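Local coordinates for ribosomal RNA processing protein 6 (PDB 4NLC) that probably degrades and trims RNA, ribosomal RNA precursors included, from the 3' end as an exonuclease associated with the nuclear exosome, at residues His39-Val50 / Phe254-Arg264. The protein carries 1 engineered substitution. Residues are numbered along the deposited sequence; the frame is centred on the assembly and turned at random.
Sequences HPFAERIKAVSV and FQESRLLSLER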
loop_
_atom_site.group_PDB
_atom_site.type_symbol
_atom_site.label_atom_id
_atom_site.label_comp_id
_atom_site.label_asym_id
_atom_site.label_seq_id
_atom_site.Cartn_x
_atom_site.Cartn_y
_atom_site.Cartn_z
ATOM N N HIS A 39 -1.681 8.048 15.917
ATOM C CA HIS A 39 -0.462 8.021 15.125
ATOM C C HIS A 39 0.654 8.250 16.169
ATOM O O HIS A 39 0.650 9.300 16.822
ATOM C CB HIS A 39 -0.521 9.166 14.115
ATOM C CG HIS A 39 0.592 9.200 13.128
ATOM N ND1 HIS A 39 1.918 9.304 13.528
ATOM C CD2 HIS A 39 0.528 9.245 11.780
ATOM C CE1 HIS A 39 2.610 9.410 12.407
ATOM N NE2 HIS A 39 1.813 9.363 11.327
ATOM N N PRO A 40 1.588 7.293 16.378
ATOM C CA PRO A 40 2.562 7.455 17.476
ATOM C C PRO A 40 3.628 8.528 17.275
ATOM O O PRO A 40 4.285 8.914 18.234
ATOM C CB PRO A 40 3.153 6.061 17.636
ATOM C CG PRO A 40 2.989 5.421 16.324
ATOM C CD PRO A 40 1.734 5.971 15.729
ATOM N N PHE A 41 3.782 9.032 16.059
ATOM C CA PHE A 41 4.733 10.119 15.822
ATOM C C PHE A 41 4.024 11.464 15.525
ATOM O O PHE A 41 4.666 12.388 15.046
ATOM C CB PHE A 41 5.750 9.727 14.737
ATOM C CG PHE A 41 6.726 8.708 15.259
ATOM C CD1 PHE A 41 7.766 9.085 16.104
ATOM C CD2 PHE A 41 6.576 7.361 14.954
ATOM C CE1 PHE A 41 8.642 8.125 16.630
ATOM C CE2 PHE A 41 7.470 6.413 15.449
ATOM C CZ PHE A 41 8.481 6.794 16.305
ATOM N N ALA A 42 2.719 11.583 15.844
ATOM C CA ALA A 42 1.950 12.811 15.561
ATOM C C ALA A 42 2.563 14.065 16.174
ATOM O O ALA A 42 2.738 15.049 15.467
ATOM C CB ALA A 42 0.489 12.662 15.971
ATOM N N GLU A 43 2.966 13.996 17.444
ATOM C CA GLU A 43 3.587 15.111 18.174
ATOM C C GLU A 43 4.957 15.488 17.581
ATOM O O GLU A 43 5.242 16.667 17.428
ATOM C CB GLU A 43 3.711 14.799 19.681
ATOM C CG GLU A 43 2.397 14.433 20.347
ATOM C CD GLU A 43 2.045 12.953 20.398
ATOM O OE1 GLU A 43 2.561 12.162 19.569
ATOM O OE2 GLU A 43 1.223 12.589 21.269
ATOM N N ARG A 44 5.786 14.492 17.219
ATOM C CA ARG A 44 7.090 14.778 16.607
ATOM C C ARG A 44 6.950 15.443 15.217
ATOM O O ARG A 44 7.638 16.429 14.955
ATOM C CB ARG A 44 7.958 13.522 16.541
ATOM C CG ARG A 44 9.429 13.844 16.380
ATOM C CD ARG A 44 10.279 12.594 16.352
ATOM N NE ARG A 44 10.364 11.916 17.648
ATOM C CZ ARG A 44 10.977 10.754 17.823
ATOM N NH1 ARG A 44 11.573 10.154 16.805
ATOM N NH2 ARG A 44 11.005 10.185 19.020
ATOM N N ILE A 45 6.058 14.915 14.344
ATOM C CA ILE A 45 5.831 15.469 13.000
ATOM C C ILE A 45 5.271 16.915 13.069
ATOM O O ILE A 45 5.699 17.791 12.305
ATOM C CB ILE A 45 4.965 14.518 12.122
ATOM C CG1 ILE A 45 5.653 13.122 11.922
ATOM C CG2 ILE A 45 4.576 15.170 10.788
ATOM C CD1 ILE A 45 4.785 12.033 11.200
ATOM N N LYS A 46 4.328 17.165 13.981
ATOM C CA LYS A 46 3.751 18.509 14.141
ATOM C C LYS A 46 4.754 19.504 14.750
ATOM O O LYS A 46 4.575 20.695 14.578
ATOM C CB LYS A 46 2.444 18.470 14.951
ATOM C CG LYS A 46 1.310 17.736 14.226
ATOM C CD LYS A 46 0.238 17.316 15.172
ATOM C CE LYS A 46 -0.858 16.566 14.459
ATOM N NZ LYS A 46 -1.898 16.075 15.415
ATOM N N ALA A 47 5.792 19.026 15.457
ATOM C CA ALA A 47 6.832 19.867 16.064
ATOM C C ALA A 47 8.108 19.963 15.183
ATOM O O ALA A 47 9.093 20.544 15.630
ATOM C CB ALA A 47 7.204 19.303 17.431
ATOM N N VAL A 48 8.108 19.379 13.964
ATOM C CA VAL A 48 9.312 19.328 13.123
ATOM C C VAL A 48 9.289 20.356 11.994
ATOM O O VAL A 48 8.260 20.556 11.349
ATOM C CB VAL A 48 9.576 17.866 12.618
ATOM C CG1 VAL A 48 9.525 17.728 11.096
ATOM C CG2 VAL A 48 10.888 17.327 13.171
ATOM N N SER A 49 10.445 20.990 11.748
ATOM C CA SER A 49 10.605 21.988 10.692
ATOM C C SER A 49 11.195 21.348 9.444
ATOM O O SER A 49 11.866 20.319 9.525
ATOM C CB SER A 49 11.557 23.095 11.144
ATOM O OG SER A 49 11.271 23.557 12.452
ATOM N N VAL A 50 10.998 21.999 8.299
ATOM C CA VAL A 50 11.597 21.588 7.030
ATOM C C VAL A 50 13.088 22.051 7.112
ATOM O O VAL A 50 13.326 23.182 7.555
ATOM C CB VAL A 50 10.891 22.280 5.825
ATOM C CG1 VAL A 50 11.467 21.793 4.504
ATOM C CG2 VAL A 50 9.372 22.099 5.865
ATOM N N PHE A 254 5.402 21.196 1.267
ATOM C CA PHE A 254 5.992 20.501 2.409
ATOM C C PHE A 254 4.943 20.365 3.515
ATOM O O PHE A 254 4.906 19.338 4.169
ATOM C CB PHE A 254 7.202 21.273 2.944
ATOM C CG PHE A 254 8.516 20.828 2.349
ATOM C CD1 PHE A 254 9.113 19.630 2.753
ATOM C CD2 PHE A 254 9.174 21.614 1.415
ATOM C CE1 PHE A 254 10.340 19.221 2.213
ATOM C CE2 PHE A 254 10.396 21.192 0.860
ATOM C CZ PHE A 254 10.976 20.010 1.274
ATOM N N GLN A 255 4.067 21.386 3.678
ATOM C CA GLN A 255 2.997 21.400 4.694
ATOM C C GLN A 255 1.906 20.398 4.393
ATOM O O GLN A 255 1.490 19.658 5.282
ATOM C CB GLN A 255 2.432 22.821 4.915
ATOM C CG GLN A 255 3.413 23.677 5.731
ATOM C CD GLN A 255 3.243 25.177 5.621
ATOM O OE1 GLN A 255 2.615 25.717 4.702
ATOM N NE2 GLN A 255 3.872 25.888 6.535
ATOM N N GLU A 256 1.469 20.351 3.127
ATOM C CA GLU A 256 0.466 19.402 2.657
ATOM C C GLU A 256 0.976 17.962 2.762
ATOM O O GLU A 256 0.218 17.101 3.195
ATOM C CB GLU A 256 0.003 19.769 1.239
ATOM C CG GLU A 256 -0.760 21.084 1.209
ATOM C CD GLU A 256 -2.189 21.010 1.708
ATOM O OE1 GLU A 256 -2.411 21.212 2.924
ATOM O OE2 GLU A 256 -3.092 20.766 0.877
ATOM N N SER A 257 2.262 17.713 2.383
ATOM C CA SER A 257 2.937 16.408 2.478
ATOM C C SER A 257 3.031 15.939 3.951
ATOM O O SER A 257 2.827 14.765 4.217
ATOM C CB SER A 257 4.334 16.472 1.868
ATOM O OG SER A 257 4.307 16.994 0.548
ATOM N N ARG A 258 3.275 16.870 4.899
ATOM C CA ARG A 258 3.333 16.597 6.342
ATOM C C ARG A 258 1.953 16.120 6.840
ATOM O O ARG A 258 1.872 15.145 7.573
ATOM C CB ARG A 258 3.806 17.851 7.103
ATOM C CG ARG A 258 3.623 17.809 8.623
ATOM C CD ARG A 258 4.577 18.745 9.342
ATOM N NE ARG A 258 4.239 20.148 9.125
ATOM C CZ ARG A 258 5.111 21.092 8.791
ATOM N NH1 ARG A 258 6.403 20.802 8.675
ATOM N NH2 ARG A 258 4.704 22.339 8.597
ATOM N N LEU A 259 0.875 16.778 6.397
ATOM C CA LEU A 259 -0.495 16.392 6.707
ATOM C C LEU A 259 -0.784 14.972 6.232
ATOM O O LEU A 259 -1.450 14.218 6.946
ATOM C CB LEU A 259 -1.497 17.400 6.117
ATOM C CG LEU A 259 -1.456 18.802 6.768
ATOM C CD1 LEU A 259 -2.329 19.774 6.034
ATOM C CD2 LEU A 259 -1.881 18.755 8.211
ATOM N N LEU A 260 -0.230 14.589 5.063
ATOM C CA LEU A 260 -0.356 13.228 4.516
ATOM C C LEU A 260 0.427 12.210 5.372
ATOM O O LEU A 260 -0.045 11.088 5.564
ATOM C CB LEU A 260 0.101 13.173 3.050
ATOM C CG LEU A 260 -0.266 11.907 2.276
ATOM C CD1 LEU A 260 -1.771 11.779 2.109
ATOM C CD2 LEU A 260 0.402 11.886 0.937
ATOM N N SER A 261 1.592 12.611 5.902
ATOM C CA SER A 261 2.406 11.759 6.779
ATOM C C SER A 261 1.735 11.526 8.135
ATOM O O SER A 261 2.068 10.563 8.807
ATOM C CB SER A 261 3.812 12.325 6.952
ATOM O OG SER A 261 3.848 13.408 7.863
ATOM N N LEU A 262 0.764 12.386 8.514
ATOM C CA LEU A 262 -0.036 12.274 9.739
ATOM C C LEU A 262 -1.250 11.347 9.581
ATOM O O LEU A 262 -1.945 11.042 10.555
ATOM C CB LEU A 262 -0.436 13.662 10.251
ATOM C CG LEU A 262 0.732 14.508 10.792
ATOM C CD1 LEU A 262 0.315 15.950 10.963
ATOM C CD2 LEU A 262 1.258 13.934 12.120
ATOM N N GLU A 263 -1.479 10.857 8.370
ATOM C CA GLU A 263 -2.551 9.903 8.134
ATOM C C GLU A 263 -2.187 8.558 8.740
ATOM O O GLU A 263 -1.006 8.217 8.869
ATOM C CB GLU A 263 -2.875 9.775 6.652
ATOM C CG GLU A 263 -3.480 11.075 6.134
ATOM C CD GLU A 263 -4.089 11.050 4.752
ATOM O OE1 GLU A 263 -3.951 10.024 4.052
ATOM O OE2 GLU A 263 -4.659 12.087 4.349
ATOM N N ARG A 264 -3.212 7.827 9.163
ATOM C CA ARG A 264 -3.041 6.549 9.828
ATOM C C ARG A 264 -3.625 5.435 9.014
ATOM O O ARG A 264 -4.690 5.589 8.400
ATOM C CB ARG A 264 -3.780 6.538 11.168
ATOM C CG ARG A 264 -3.289 7.516 12.197
ATOM C CD ARG A 264 -4.164 7.439 13.434
ATOM N NE ARG A 264 -5.455 8.087 13.220
ATOM C CZ ARG A 264 -6.591 7.438 13.005
ATOM N NH1 ARG A 264 -6.614 6.107 12.989
ATOM N NH2 ARG A 264 -7.718 8.109 12.817
#
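The N-terminal arm of the catalytic core, with its short helix 42-46, packs here on residues 254-264, the C-terminal part of helix 249-261 and the residues after it, and His39 and Ser261 pin the two together. His39 NE2 donates to Ser261 O over 2.8 Å, on a carbonyl lone pair, although the acceptor lies 23° out of the imidazole plane. At the other ring nitrogen, ND1 accepts the backbone N of Phe41 at 3.2 Å, almost in plane. The imidazole is thus held at both nitrogens, and its rotation is fixed. Arg264 CG meets the ring edge. Ser261 also touches Leu169 of strand 169-171, an outermost strand of the mixed sheet in the nuclease fold, and His39 touches Gln159 of helix 152-162. Leu262 CD2 fits between Ala42 CA and Ile45 CB, 3.8 Å from the latter, while CD1 touches the extended aliphatic chain of Lys46. Ile45 CG2 comes within 3.5 Å of Arg258 CG as the two side chains run past each other. Ser261 OG, between the backbone N and the carbonyl carbon (chi1 78°), donates to Arg258 O at 2.6 Å. Beyond the short helix, Val50 CG1 sits 3.5 Å from the centroid of the Phe254 ring, 6° off its normal, in a CH-pi contact. CG1 reaches this face because it stands anti to the backbone N. Phe170 of strand 169-171 meets the Phe254 ring edge-to-face.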